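PDB 1Z08: Ras-related protein Rab-21 from Homo sapiens, which belongs to the Rab branch of the Ras family of small guanine-nucleotide-binding proteins, with a P-loop nucleotide-binding fold. Local coordinates for residues 10-15 and 98-103; 18-23 and 36-41; 57-62 and 158-163. The protein carries 1 engineered substitution. All coordinates share one frame; numbering follows the deposited sequence.

Contact 1 (10-15 and 98-103); sequences VLLGEG and KNWVKE. With GNP (phosphoaminophosphonic acid-guanylate ester), chain F.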
loop_
_atom_site.group_PDB
_atom_site.type_symbol
_atom_site.label_atom_id
_atom_site.label_comp_id
_atom_site.label_asym_id
_atom_site.label_seq_id
_atom_site.Cartn_x
_atom_site.Cartn_y
_atom_site.Cartn_z
ATOM N N VAL A 10 -3.884 3.158 5.306
ATOM C CA VAL A 10 -3.926 1.772 5.768
ATOM C C VAL A 10 -3.316 0.837 4.719
ATOM O O VAL A 10 -3.571 0.985 3.525
ATOM C CB VAL A 10 -5.380 1.338 6.151
ATOM C CG1 VAL A 10 -6.331 1.434 4.958
ATOM C CG2 VAL A 10 -5.404 -0.057 6.757
ATOM N N LEU A 11 -2.491 -0.099 5.176
ATOM C CA LEU A 11 -1.965 -1.149 4.308
ATOM C C LEU A 11 -2.786 -2.421 4.484
ATOM O O LEU A 11 -3.044 -2.866 5.608
ATOM C CB LEU A 11 -0.479 -1.410 4.582
ATOM C CG LEU A 11 0.509 -0.452 3.902
ATOM C CD1 LEU A 11 0.692 0.833 4.704
ATOM C CD2 LEU A 11 1.849 -1.130 3.678
ATOM N N LEU A 12 -3.215 -2.990 3.363
ATOM C CA LEU A 12 -3.999 -4.217 3.374
ATOM C C LEU A 12 -3.393 -5.223 2.407
ATOM O O LEU A 12 -2.732 -4.841 1.439
ATOM C CB LEU A 12 -5.463 -3.924 3.019
ATOM C CG LEU A 12 -6.198 -2.945 3.948
ATOM C CD1 LEU A 12 -7.404 -2.313 3.272
ATOM C CD2 LEU A 12 -6.594 -3.612 5.264
ATOM N N GLY A 13 -3.601 -6.507 2.686
ATOM C CA GLY A 13 -3.102 -7.574 1.823
ATOM C C GLY A 13 -2.800 -8.858 2.570
ATOM O O GLY A 13 -2.711 -8.868 3.798
ATOM N N GLU A 14 -2.625 -9.938 1.814
ATOM C CA GLU A 14 -2.386 -11.277 2.366
ATOM C C GLU A 14 -1.084 -11.392 3.160
ATOM O O GLU A 14 -0.232 -10.500 3.113
ATOM C CB GLU A 14 -2.418 -12.320 1.244
ATOM C CG GLU A 14 -3.755 -12.414 0.521
ATOM C CD GLU A 14 -4.879 -12.897 1.424
ATOM O OE1 GLU A 14 -4.872 -14.088 1.808
ATOM O OE2 GLU A 14 -5.776 -12.086 1.741
ATOM N N GLY A 15 -0.937 -12.502 3.881
ATOM C CA GLY A 15 0.187 -12.703 4.799
ATOM C C GLY A 15 1.590 -12.705 4.214
ATOM O O GLY A 15 2.562 -12.480 4.942
ATOM N N LYS A 98 -8.983 -7.523 -5.026
ATOM C CA LYS A 98 -10.306 -7.164 -5.549
ATOM C C LYS A 98 -11.401 -7.104 -4.482
ATOM O O LYS A 98 -12.277 -6.240 -4.538
ATOM C CB LYS A 98 -10.715 -8.118 -6.674
ATOM C CG LYS A 98 -9.755 -8.111 -7.855
ATOM C CD LYS A 98 -10.298 -8.917 -9.012
ATOM C CE LYS A 98 -9.322 -8.911 -10.168
ATOM N NZ LYS A 98 -9.802 -9.777 -11.275
ATOM N N ASN A 99 -11.343 -8.021 -3.517
ATOM C CA ASN A 99 -12.278 -8.035 -2.389
ATOM C C ASN A 99 -12.148 -6.774 -1.533
ATOM O O ASN A 99 -13.157 -6.184 -1.127
ATOM C CB ASN A 99 -12.071 -9.282 -1.538
ATOM N N TRP A 100 -10.908 -6.364 -1.272
ATOM C CA TRP A 100 -10.630 -5.149 -0.510
ATOM C C TRP A 100 -11.167 -3.896 -1.197
ATOM O O TRP A 100 -11.741 -3.031 -0.537
ATOM C CB TRP A 100 -9.131 -4.999 -0.231
ATOM C CG TRP A 100 -8.618 -5.921 0.835
ATOM C CD1 TRP A 100 -7.743 -6.954 0.672
ATOM C CD2 TRP A 100 -8.952 -5.893 2.231
ATOM N NE1 TRP A 100 -7.508 -7.572 1.876
ATOM C CE2 TRP A 100 -8.236 -6.941 2.851
ATOM C CE3 TRP A 100 -9.788 -5.086 3.018
ATOM C CZ2 TRP A 100 -8.328 -7.206 4.224
ATOM C CZ3 TRP A 100 -9.879 -5.347 4.384
ATOM C CH2 TRP A 100 -9.151 -6.400 4.972
ATOM N N VAL A 101 -10.981 -3.805 -2.514
ATOM C CA VAL A 101 -11.475 -2.663 -3.290
ATOM C C VAL A 101 -12.992 -2.532 -3.145
ATOM O O VAL A 101 -13.502 -1.441 -2.898
ATOM C CB VAL A 101 -11.100 -2.758 -4.796
ATOM C CG1 VAL A 101 -11.720 -1.610 -5.583
ATOM C CG2 VAL A 101 -9.593 -2.755 -4.980
ATOM N N LYS A 102 -13.694 -3.655 -3.288
ATOM C CA LYS A 102 -15.153 -3.697 -3.172
ATOM C C LYS A 102 -15.635 -3.200 -1.809
ATOM O O LYS A 102 -16.565 -2.394 -1.732
ATOM C CB LYS A 102 -15.667 -5.109 -3.445
ATOM N N GLU A 103 -14.984 -3.670 -0.746
ATOM C CA GLU A 103 -15.331 -3.290 0.625
ATOM C C GLU A 103 -15.042 -1.817 0.921
ATOM O O GLU A 103 -15.834 -1.147 1.590
ATOM C CB GLU A 103 -14.613 -4.191 1.626
HETATM P PG GNP F . 1.784 -10.282 7.831
HETATM O O1G GNP F . 1.615 -11.723 8.253
HETATM O O2G GNP F . 2.402 -9.387 8.874
HETATM O O3G GNP F . 0.413 -9.879 7.366
HETATM N N3B GNP F . 2.760 -10.235 6.554
HETATM P PB GNP F . 3.383 -8.954 5.827
HETATM O O1B GNP F . 2.552 -8.542 4.676
HETATM O O2B GNP F . 3.657 -7.910 6.843
HETATM O O3A GNP F . 4.719 -9.381 5.194
HETATM P PA GNP F . 6.154 -9.154 5.706
HETATM O O1A GNP F . 6.539 -7.742 5.504
HETATM O O2A GNP F . 6.368 -9.719 7.061
HETATM O "O5'" GNP F . 7.046 -9.983 4.709
HETATM C "C5'" GNP F . 6.734 -11.348 4.433
HETATM C "C4'" GNP F . 7.892 -12.003 3.702
HETATM O "O4'" GNP F . 8.080 -11.372 2.409
HETATM C "C3'" GNP F . 9.238 -11.920 4.413
HETATM O "O3'" GNP F . 9.931 -13.133 4.185
HETATM C "C2'" GNP F . 9.896 -10.718 3.738
HETATM O "O2'" GNP F . 11.309 -10.711 3.800
HETATM C "C1'" GNP F . 9.409 -10.899 2.303
HETATM N N9 GNP F . 9.428 -9.666 1.522
HETATM C C8 GNP F . 8.781 -8.483 1.802
HETATM N N7 GNP F . 8.996 -7.550 0.915
HETATM C C5 GNP F . 9.840 -8.153 -0.014
HETATM C C6 GNP F . 10.419 -7.642 -1.206
HETATM O O6 GNP F . 10.293 -6.513 -1.697
HETATM N N1 GNP F . 11.211 -8.589 -1.866
HETATM C C2 GNP F . 11.423 -9.873 -1.416
HETATM N N2 GNP F . 12.214 -10.649 -2.170
HETATM N N3 GNP F . 10.886 -10.363 -0.306
HETATM C C4 GNP F . 10.114 -9.454 0.347
HETATM O O HOH W 1 -6.115 -9.704 2.891
#
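Leu12 lies over one face of the Trp100 indole, and the two side chains cross at about a right angle. Leu12 sits near the end of the strand that leads into the P-loop. Trp100 comes from helix 91-108, which packs against the central sheet. The CB of Leu12 stands 4.0 Å above the plane of the Trp100 ring, over its centre. The two methyl groups share the six-membered ring. Leu12 CD2 makes a CH-pi contact, 3.9 Å from the centroid of that ring and 16° off its normal. Leu12 CD1 lies nearer the ring fusion, 3.7 Å from Trp100 CE3. With chi1 at -59°, CG of Leu12 is turned opposite its carbonyl carbon, and this carries both methyls to the indole. Leu84 of strand 81-87 and Tyr76 also touch Trp100.

The polar edge of the indole works differently. Trp100 NE1 gives its hydrogen to a water that lies in the ring plane, 2.7 Å away. That water in turn donates to Glu14 OE2, also at 2.7 Å. The carboxylate of Glu14 thus meets the tryptophan through a bridge and not directly. Further along the same segment, Gly15 O accepts a hydrogen bond from N3B of the bound GNP at 2.8 Å.

Apolar packing and a single-water bridge therefore use separate parts of one indole. The face covers Leu12 at the strand end, while the N-H is satisfied by water at the start of the phosphate-binding loop.

Contact 2 (18-23 and 36-41); sequences GKTSLV and ITTLGA. Engineered in segment 36-41: Gly40 (natural residue Gln). With MG (magnesium ion), chain E; GNP (phosphoaminophosphonic acid-guanylate ester), chain F.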
loop_
_atom_site.group_PDB
_atom_site.type_symbol
_atom_site.label_atom_id
_atom_site.label_comp_id
_atom_site.label_asym_id
_atom_site.label_seq_id
_atom_site.Cartn_x
_atom_site.Cartn_y
_atom_site.Cartn_z
ATOM N N GLY A 18 4.247 -8.377 2.097
ATOM C CA GLY A 18 5.295 -7.429 2.480
ATOM C C GLY A 18 4.809 -6.088 3.008
ATOM O O GLY A 18 5.501 -5.082 2.862
ATOM N N LYS A 19 3.627 -6.076 3.629
ATOM C CA LYS A 19 3.054 -4.848 4.199
ATOM C C LYS A 19 4.005 -4.206 5.212
ATOM O O LYS A 19 4.377 -3.035 5.073
ATOM C CB LYS A 19 1.704 -5.129 4.875
ATOM C CG LYS A 19 0.619 -5.684 3.962
ATOM C CD LYS A 19 -0.695 -5.950 4.710
ATOM C CE LYS A 19 -0.589 -7.069 5.745
ATOM N NZ LYS A 19 -0.154 -8.382 5.168
ATOM N N THR A 20 4.403 -4.979 6.221
ATOM C CA THR A 20 5.304 -4.484 7.263
ATOM C C THR A 20 6.646 -4.082 6.661
ATOM O O THR A 20 7.204 -3.046 7.023
ATOM C CB THR A 20 5.507 -5.518 8.391
ATOM O OG1 THR A 20 4.227 -5.902 8.917
ATOM C CG2 THR A 20 6.360 -4.946 9.523
ATOM N N SER A 21 7.145 -4.895 5.729
ATOM C CA SER A 21 8.408 -4.605 5.052
ATOM C C SER A 21 8.389 -3.257 4.328
ATOM O O SER A 21 9.393 -2.542 4.324
ATOM C CB SER A 21 8.791 -5.731 4.087
ATOM O OG SER A 21 9.080 -6.927 4.797
ATOM N N LEU A 22 7.254 -2.911 3.724
ATOM C CA LEU A 22 7.119 -1.611 3.063
ATOM C C LEU A 22 7.226 -0.472 4.076
ATOM O O LEU A 22 7.963 0.488 3.854
ATOM C CB LEU A 22 5.806 -1.513 2.273
ATOM C CG LEU A 22 5.732 -2.309 0.960
ATOM C CD1 LEU A 22 4.305 -2.359 0.440
ATOM C CD2 LEU A 22 6.661 -1.745 -0.102
ATOM N N VAL A 23 6.508 -0.601 5.190
ATOM C CA VAL A 23 6.490 0.432 6.226
ATOM C C VAL A 23 7.856 0.545 6.914
ATOM O O VAL A 23 8.387 1.647 7.078
ATOM C CB VAL A 23 5.379 0.180 7.277
ATOM C CG1 VAL A 23 5.326 1.326 8.290
ATOM C CG2 VAL A 23 4.020 0.013 6.605
ATOM N N ILE A 36 8.252 -11.698 10.114
ATOM C CA ILE A 36 7.901 -11.393 11.499
ATOM C C ILE A 36 6.419 -11.037 11.528
ATOM O O ILE A 36 6.034 -9.874 11.369
ATOM C CB ILE A 36 8.779 -10.264 12.101
ATOM C CG1 ILE A 36 10.266 -10.549 11.854
ATOM C CG2 ILE A 36 8.507 -10.115 13.604
ATOM C CD1 ILE A 36 11.183 -9.353 12.069
ATOM N N THR A 37 5.604 -12.070 11.722
ATOM C CA THR A 37 4.150 -11.997 11.612
ATOM C C THR A 37 3.540 -10.871 12.449
ATOM O O THR A 37 3.805 -10.757 13.650
ATOM C CB THR A 37 3.506 -13.349 12.002
ATOM O OG1 THR A 37 4.230 -14.418 11.378
ATOM C CG2 THR A 37 2.049 -13.410 11.562
ATOM N N THR A 38 2.736 -10.040 11.791
ATOM C CA THR A 38 1.993 -8.979 12.460
ATOM C C THR A 38 0.741 -9.586 13.083
ATOM O O THR A 38 -0.053 -10.231 12.396
ATOM C CB THR A 38 1.611 -7.857 11.478
ATOM O OG1 THR A 38 2.793 -7.384 10.819
ATOM C CG2 THR A 38 0.943 -6.694 12.198
ATOM N N LEU A 39 0.579 -9.368 14.385
ATOM C CA LEU A 39 -0.484 -10.002 15.164
ATOM C C LEU A 39 -1.742 -9.144 15.302
ATOM O O LEU A 39 -2.804 -9.640 15.690
ATOM C CB LEU A 39 0.045 -10.393 16.549
ATOM C CG LEU A 39 1.269 -11.315 16.597
ATOM C CD1 LEU A 39 1.735 -11.488 18.032
ATOM C CD2 LEU A 39 0.975 -12.672 15.953
ATOM N N GLY A 40 -1.621 -7.858 14.978
ATOM C CA GLY A 40 -2.748 -6.928 15.060
ATOM C C GLY A 40 -2.405 -5.579 14.464
ATOM O O GLY A 40 -1.250 -5.324 14.125
ATOM N N ALA A 41 -3.411 -4.717 14.341
ATOM C CA ALA A 41 -3.244 -3.397 13.732
ATOM C C ALA A 41 -2.535 -2.399 14.649
ATOM O O ALA A 41 -2.740 -2.397 15.864
ATOM C CB ALA A 41 -4.591 -2.843 13.297
HETATM MG MG MG E . 3.295 -7.672 8.758
HETATM P PG GNP F . 1.784 -10.282 7.831
HETATM O O1G GNP F . 1.615 -11.723 8.253
HETATM O O2G GNP F . 2.402 -9.387 8.874
HETATM O O3G GNP F . 0.413 -9.879 7.366
HETATM N N3B GNP F . 2.760 -10.235 6.554
HETATM P PB GNP F . 3.383 -8.954 5.827
HETATM O O1B GNP F . 2.552 -8.542 4.676
HETATM O O2B GNP F . 3.657 -7.910 6.843
HETATM O O3A GNP F . 4.719 -9.381 5.194
HETATM P PA GNP F . 6.154 -9.154 5.706
HETATM O O1A GNP F . 6.539 -7.742 5.504
HETATM O O2A GNP F . 6.368 -9.719 7.061
HETATM O "O5'" GNP F . 7.046 -9.983 4.709
HETATM C "C5'" GNP F . 6.734 -11.348 4.433
HETATM C "C4'" GNP F . 7.892 -12.003 3.702
HETATM O "O4'" GNP F . 8.080 -11.372 2.409
HETATM C "C3'" GNP F . 9.238 -11.920 4.413
HETATM O "O3'" GNP F . 9.931 -13.133 4.185
HETATM C "C2'" GNP F . 9.896 -10.718 3.738
HETATM O "O2'" GNP F . 11.309 -10.711 3.800
HETATM C "C1'" GNP F . 9.409 -10.899 2.303
HETATM N N9 GNP F . 9.428 -9.666 1.522
HETATM C C8 GNP F . 8.781 -8.483 1.802
HETATM N N7 GNP F . 8.996 -7.550 0.915
HETATM C C5 GNP F . 9.840 -8.153 -0.014
HETATM C C6 GNP F . 10.419 -7.642 -1.206
HETATM O O6 GNP F . 10.293 -6.513 -1.697
HETATM N N1 GNP F . 11.211 -8.589 -1.866
HETATM C C2 GNP F . 11.423 -9.873 -1.416
HETATM N N2 GNP F . 12.214 -10.649 -2.170
HETATM N N3 GNP F . 10.886 -10.363 -0.306
HETATM C C4 GNP F . 10.114 -9.454 0.347
HETATM O O HOH W 2 5.059 -8.600 9.186
HETATM O O HOH W 3 1.514 -6.656 8.373
#
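Thr20 and Thr38 meet at a magnesium ion, in the arrangement of a P-loop nucleotide-binding protein of the Ras family. Gly18, Lys19 and Thr20 close the P-loop (Walker A motif). Gly18 is the N-cap of helix 19-28, which Lys19 and Thr20 begin. Thr38 lies in the first switch loop, before strand 42-49.

Metal bonds come first. Thr20 OG1 binds the magnesium at 2.0 Å and Thr38 OG1 at 2.1 Å. GNP O2B and O2G and two waters complete six ligands. The threonine hydroxyls are close to each other because they share the metal, and no hydrogen bond joins them. Both lie opposite their own carbonyl carbons, chi1 -55° for Thr20 and -54° for Thr38, which turns each OG1 to the magnesium. Thr20 OG1 is also hydrogen-bonded to Asp61, a second-shell residue that probably helps to position it.

Backbone amides form the second group. Gly18 N and Lys19 N both donate to GNP O1B. Thr20 N reaches GNP O2B at an angle of 165°, and Ser21 N reaches O1A. From the other segment, Thr38 N donates to GNP O2G at 3.0 Å. The gamma-phosphate oxygen on the metal is therefore also held by the switch loop.

Side chains supply the rest. The bends at chi3 and chi4 curl Lys19 alongside the phosphates, with NZ bridging GNP O1B and O3G. Its charge would help to offset that of the phosphates. Ser21 OG donates to GNP O1A. One metal-bound water donates both to Ile36 O and to GNP O2A, each at 2.7 Å.

Contact 3 (57-62 and 158-163); sequences LAIWDT and ELFLDL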
loop_
_atom_site.group_PDB
_atom_site.type_symbol
_atom_site.label_atom_id
_atom_site.label_comp_id
_atom_site.label_asym_id
_atom_site.label_seq_id
_atom_site.Cartn_x
_atom_site.Cartn_y
_atom_site.Cartn_z
ATOM N N LEU A 57 1.669 11.736 8.141
ATOM C CA LEU A 57 1.032 10.468 7.796
ATOM C C LEU A 57 0.896 9.549 8.997
ATOM O O LEU A 57 1.861 9.316 9.722
ATOM C CB LEU A 57 1.822 9.754 6.692
ATOM C CG LEU A 57 1.212 9.560 5.301
ATOM C CD1 LEU A 57 0.489 10.802 4.789
ATOM C CD2 LEU A 57 2.299 9.112 4.331
ATOM N N ALA A 58 -0.317 9.048 9.206
ATOM C CA ALA A 58 -0.565 7.965 10.145
ATOM C C ALA A 58 -0.649 6.690 9.321
ATOM O O ALA A 58 -1.665 6.426 8.671
ATOM C CB ALA A 58 -1.856 8.202 10.913
ATOM N N ILE A 59 0.434 5.920 9.334
ATOM C CA ILE A 59 0.550 4.732 8.496
ATOM C C ILE A 59 0.185 3.492 9.303
ATOM O O ILE A 59 0.937 3.072 10.189
ATOM C CB ILE A 59 1.974 4.588 7.891
ATOM C CG1 ILE A 59 2.338 5.832 7.063
ATOM C CG2 ILE A 59 2.077 3.310 7.046
ATOM C CD1 ILE A 59 3.796 5.891 6.631
ATOM N N TRP A 60 -0.971 2.919 8.981
ATOM C CA TRP A 60 -1.494 1.749 9.676
ATOM C C TRP A 60 -1.073 0.448 9.010
ATOM O O TRP A 60 -1.229 0.288 7.798
ATOM C CB TRP A 60 -3.019 1.808 9.747
ATOM C CG TRP A 60 -3.527 2.719 10.806
ATOM C CD1 TRP A 60 -3.640 4.077 10.733
ATOM C CD2 TRP A 60 -3.994 2.343 12.106
ATOM N NE1 TRP A 60 -4.146 4.572 11.913
ATOM C CE2 TRP A 60 -4.375 3.530 12.772
ATOM C CE3 TRP A 60 -4.120 1.119 12.778
ATOM C CZ2 TRP A 60 -4.880 3.529 14.079
ATOM C CZ3 TRP A 60 -4.625 1.117 14.076
ATOM C CH2 TRP A 60 -4.996 2.316 14.713
ATOM N N ASP A 61 -0.539 -0.463 9.822
ATOM C CA ASP A 61 -0.196 -1.823 9.412
ATOM C C ASP A 61 -1.263 -2.769 9.968
ATOM O O ASP A 61 -1.837 -2.499 11.024
ATOM C CB ASP A 61 1.181 -2.199 9.966
ATOM C CG ASP A 61 1.830 -3.364 9.224
ATOM O OD1 ASP A 61 1.226 -3.924 8.282
ATOM O OD2 ASP A 61 2.968 -3.715 9.595
ATOM N N THR A 62 -1.524 -3.867 9.260
ATOM C CA THR A 62 -2.561 -4.831 9.658
ATOM C C THR A 62 -2.055 -6.272 9.670
ATOM O O THR A 62 -1.042 -6.589 9.049
ATOM C CB THR A 62 -3.800 -4.778 8.719
ATOM O OG1 THR A 62 -3.380 -4.883 7.351
ATOM C CG2 THR A 62 -4.593 -3.495 8.915
ATOM N N GLU A 158 8.491 6.928 -3.919
ATOM C CA GLU A 158 7.589 7.351 -4.985
ATOM C C GLU A 158 6.122 7.041 -4.664
ATOM O O GLU A 158 5.243 7.869 -4.914
ATOM C CB GLU A 158 8.001 6.691 -6.307
ATOM C CG GLU A 158 9.392 7.101 -6.831
ATOM C CD GLU A 158 10.549 6.231 -6.323
ATOM O OE1 GLU A 158 10.490 5.698 -5.193
ATOM O OE2 GLU A 158 11.540 6.090 -7.073
ATOM N N LEU A 159 5.869 5.855 -4.107
ATOM C CA LEU A 159 4.516 5.435 -3.717
ATOM C C LEU A 159 3.887 6.384 -2.696
ATOM O O LEU A 159 2.781 6.889 -2.907
ATOM C CB LEU A 159 4.523 3.999 -3.166
ATOM C CG LEU A 159 3.313 3.502 -2.355
ATOM C CD1 LEU A 159 2.044 3.405 -3.194
ATOM C CD2 LEU A 159 3.623 2.168 -1.685
ATOM N N PHE A 160 4.591 6.616 -1.591
ATOM C CA PHE A 160 4.061 7.456 -0.520
ATOM C C PHE A 160 3.970 8.923 -0.928
ATOM O O PHE A 160 3.017 9.609 -0.556
ATOM C CB PHE A 160 4.861 7.278 0.769
ATOM C CG PHE A 160 4.541 6.005 1.507
ATOM C CD1 PHE A 160 3.412 5.920 2.321
ATOM C CD2 PHE A 160 5.362 4.888 1.382
ATOM C CE1 PHE A 160 3.109 4.745 3.000
ATOM C CE2 PHE A 160 5.069 3.706 2.062
ATOM C CZ PHE A 160 3.940 3.634 2.872
ATOM N N LEU A 161 4.952 9.392 -1.696
ATOM C CA LEU A 161 4.934 10.763 -2.212
ATOM C C LEU A 161 3.734 10.990 -3.129
ATOM O O LEU A 161 3.024 11.986 -2.990
ATOM C CB LEU A 161 6.243 11.105 -2.943
ATOM C CG LEU A 161 6.348 12.478 -3.629
ATOM C CD1 LEU A 161 6.319 13.614 -2.615
ATOM C CD2 LEU A 161 7.602 12.572 -4.493
ATOM N N ASP A 162 3.507 10.056 -4.052
ATOM C CA ASP A 162 2.393 10.159 -4.991
ATOM C C ASP A 162 1.045 10.059 -4.282
ATOM O O ASP A 162 0.120 10.802 -4.606
ATOM C CB ASP A 162 2.494 9.101 -6.094
ATOM C CG ASP A 162 1.640 9.441 -7.304
ATOM O OD1 ASP A 162 0.763 8.629 -7.667
ATOM O OD2 ASP A 162 1.840 10.530 -7.885
ATOM N N LEU A 163 0.942 9.150 -3.312
ATOM C CA LEU A 163 -0.288 8.997 -2.534
ATOM C C LEU A 163 -0.633 10.290 -1.798
ATOM O O LEU A 163 -1.788 10.713 -1.793
ATOM C CB LEU A 163 -0.196 7.805 -1.566
ATOM C CG LEU A 163 -1.374 7.477 -0.631
ATOM C CD1 LEU A 163 -2.692 7.281 -1.360
ATOM C CD2 LEU A 163 -1.054 6.250 0.194
#
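Phe160 projects from helix 156-168 to meet Leu57 and Ile59 of strand 54-61. The packed part consists of these three buried side chains. Leu57 CD2 lies 3.9 Å from Phe160 CD1. Ile59 CD1 lies at the same distance from the neighbouring ring atom, Phe160 CE1. Both methyls approach obliquely, from the same side of the ring plane. Ile59 and Phe160 come from opposite directions, whereas the Leu57 side chain runs at a slant to that of Phe160. Leu57 has an unusual first torsion, chi1 -113°, between the staggered positions, which brings CD2 to the ring. Tyr26 of helix 19-28 stacks on Phe160.

This is a helix packed on a beta-sheet, as in the alpha/beta fold of the Ras family. The C-terminal helix covers the strand that runs down to the nucleotide site.

Contact thins out away from Phe160. Leu163 points its CB toward the strand but stays 6.0 Å from it, and it packs instead on Val9 and strand 113-119. Leu161, one residue on from Phe160, turns away from the strand. Glu158 is exposed to solvent on the helix, and Asp162 OD1 hydrogen-bonds to Tyr146 OH.

Overall arrangement
All three contacts involve the central sheet or the loops at its nucleotide end, with centres 14 to 15 Å apart. Contacts 1 and 2 both touch GNP, and Lys19 NZ joins them by a probable hydrogen bond to Gly13 O at 2.9 Å. Contacts 1 and 3 use neighbouring strands, 5-12 and 54-61. Probable hydrogen bonds join them, from Leu11 N to Trp60 O at 2.9 Å and between Leu11 O and Thr62 OG1 at 2.7 Å. Contact 3 is linked to the metal site through the end of its strand, where Asp61 OD2 is 2.6 Å from Thr20 OG1. Its packed part is further off: the Ile59 side chain is about 11 Å from the magnesium ion.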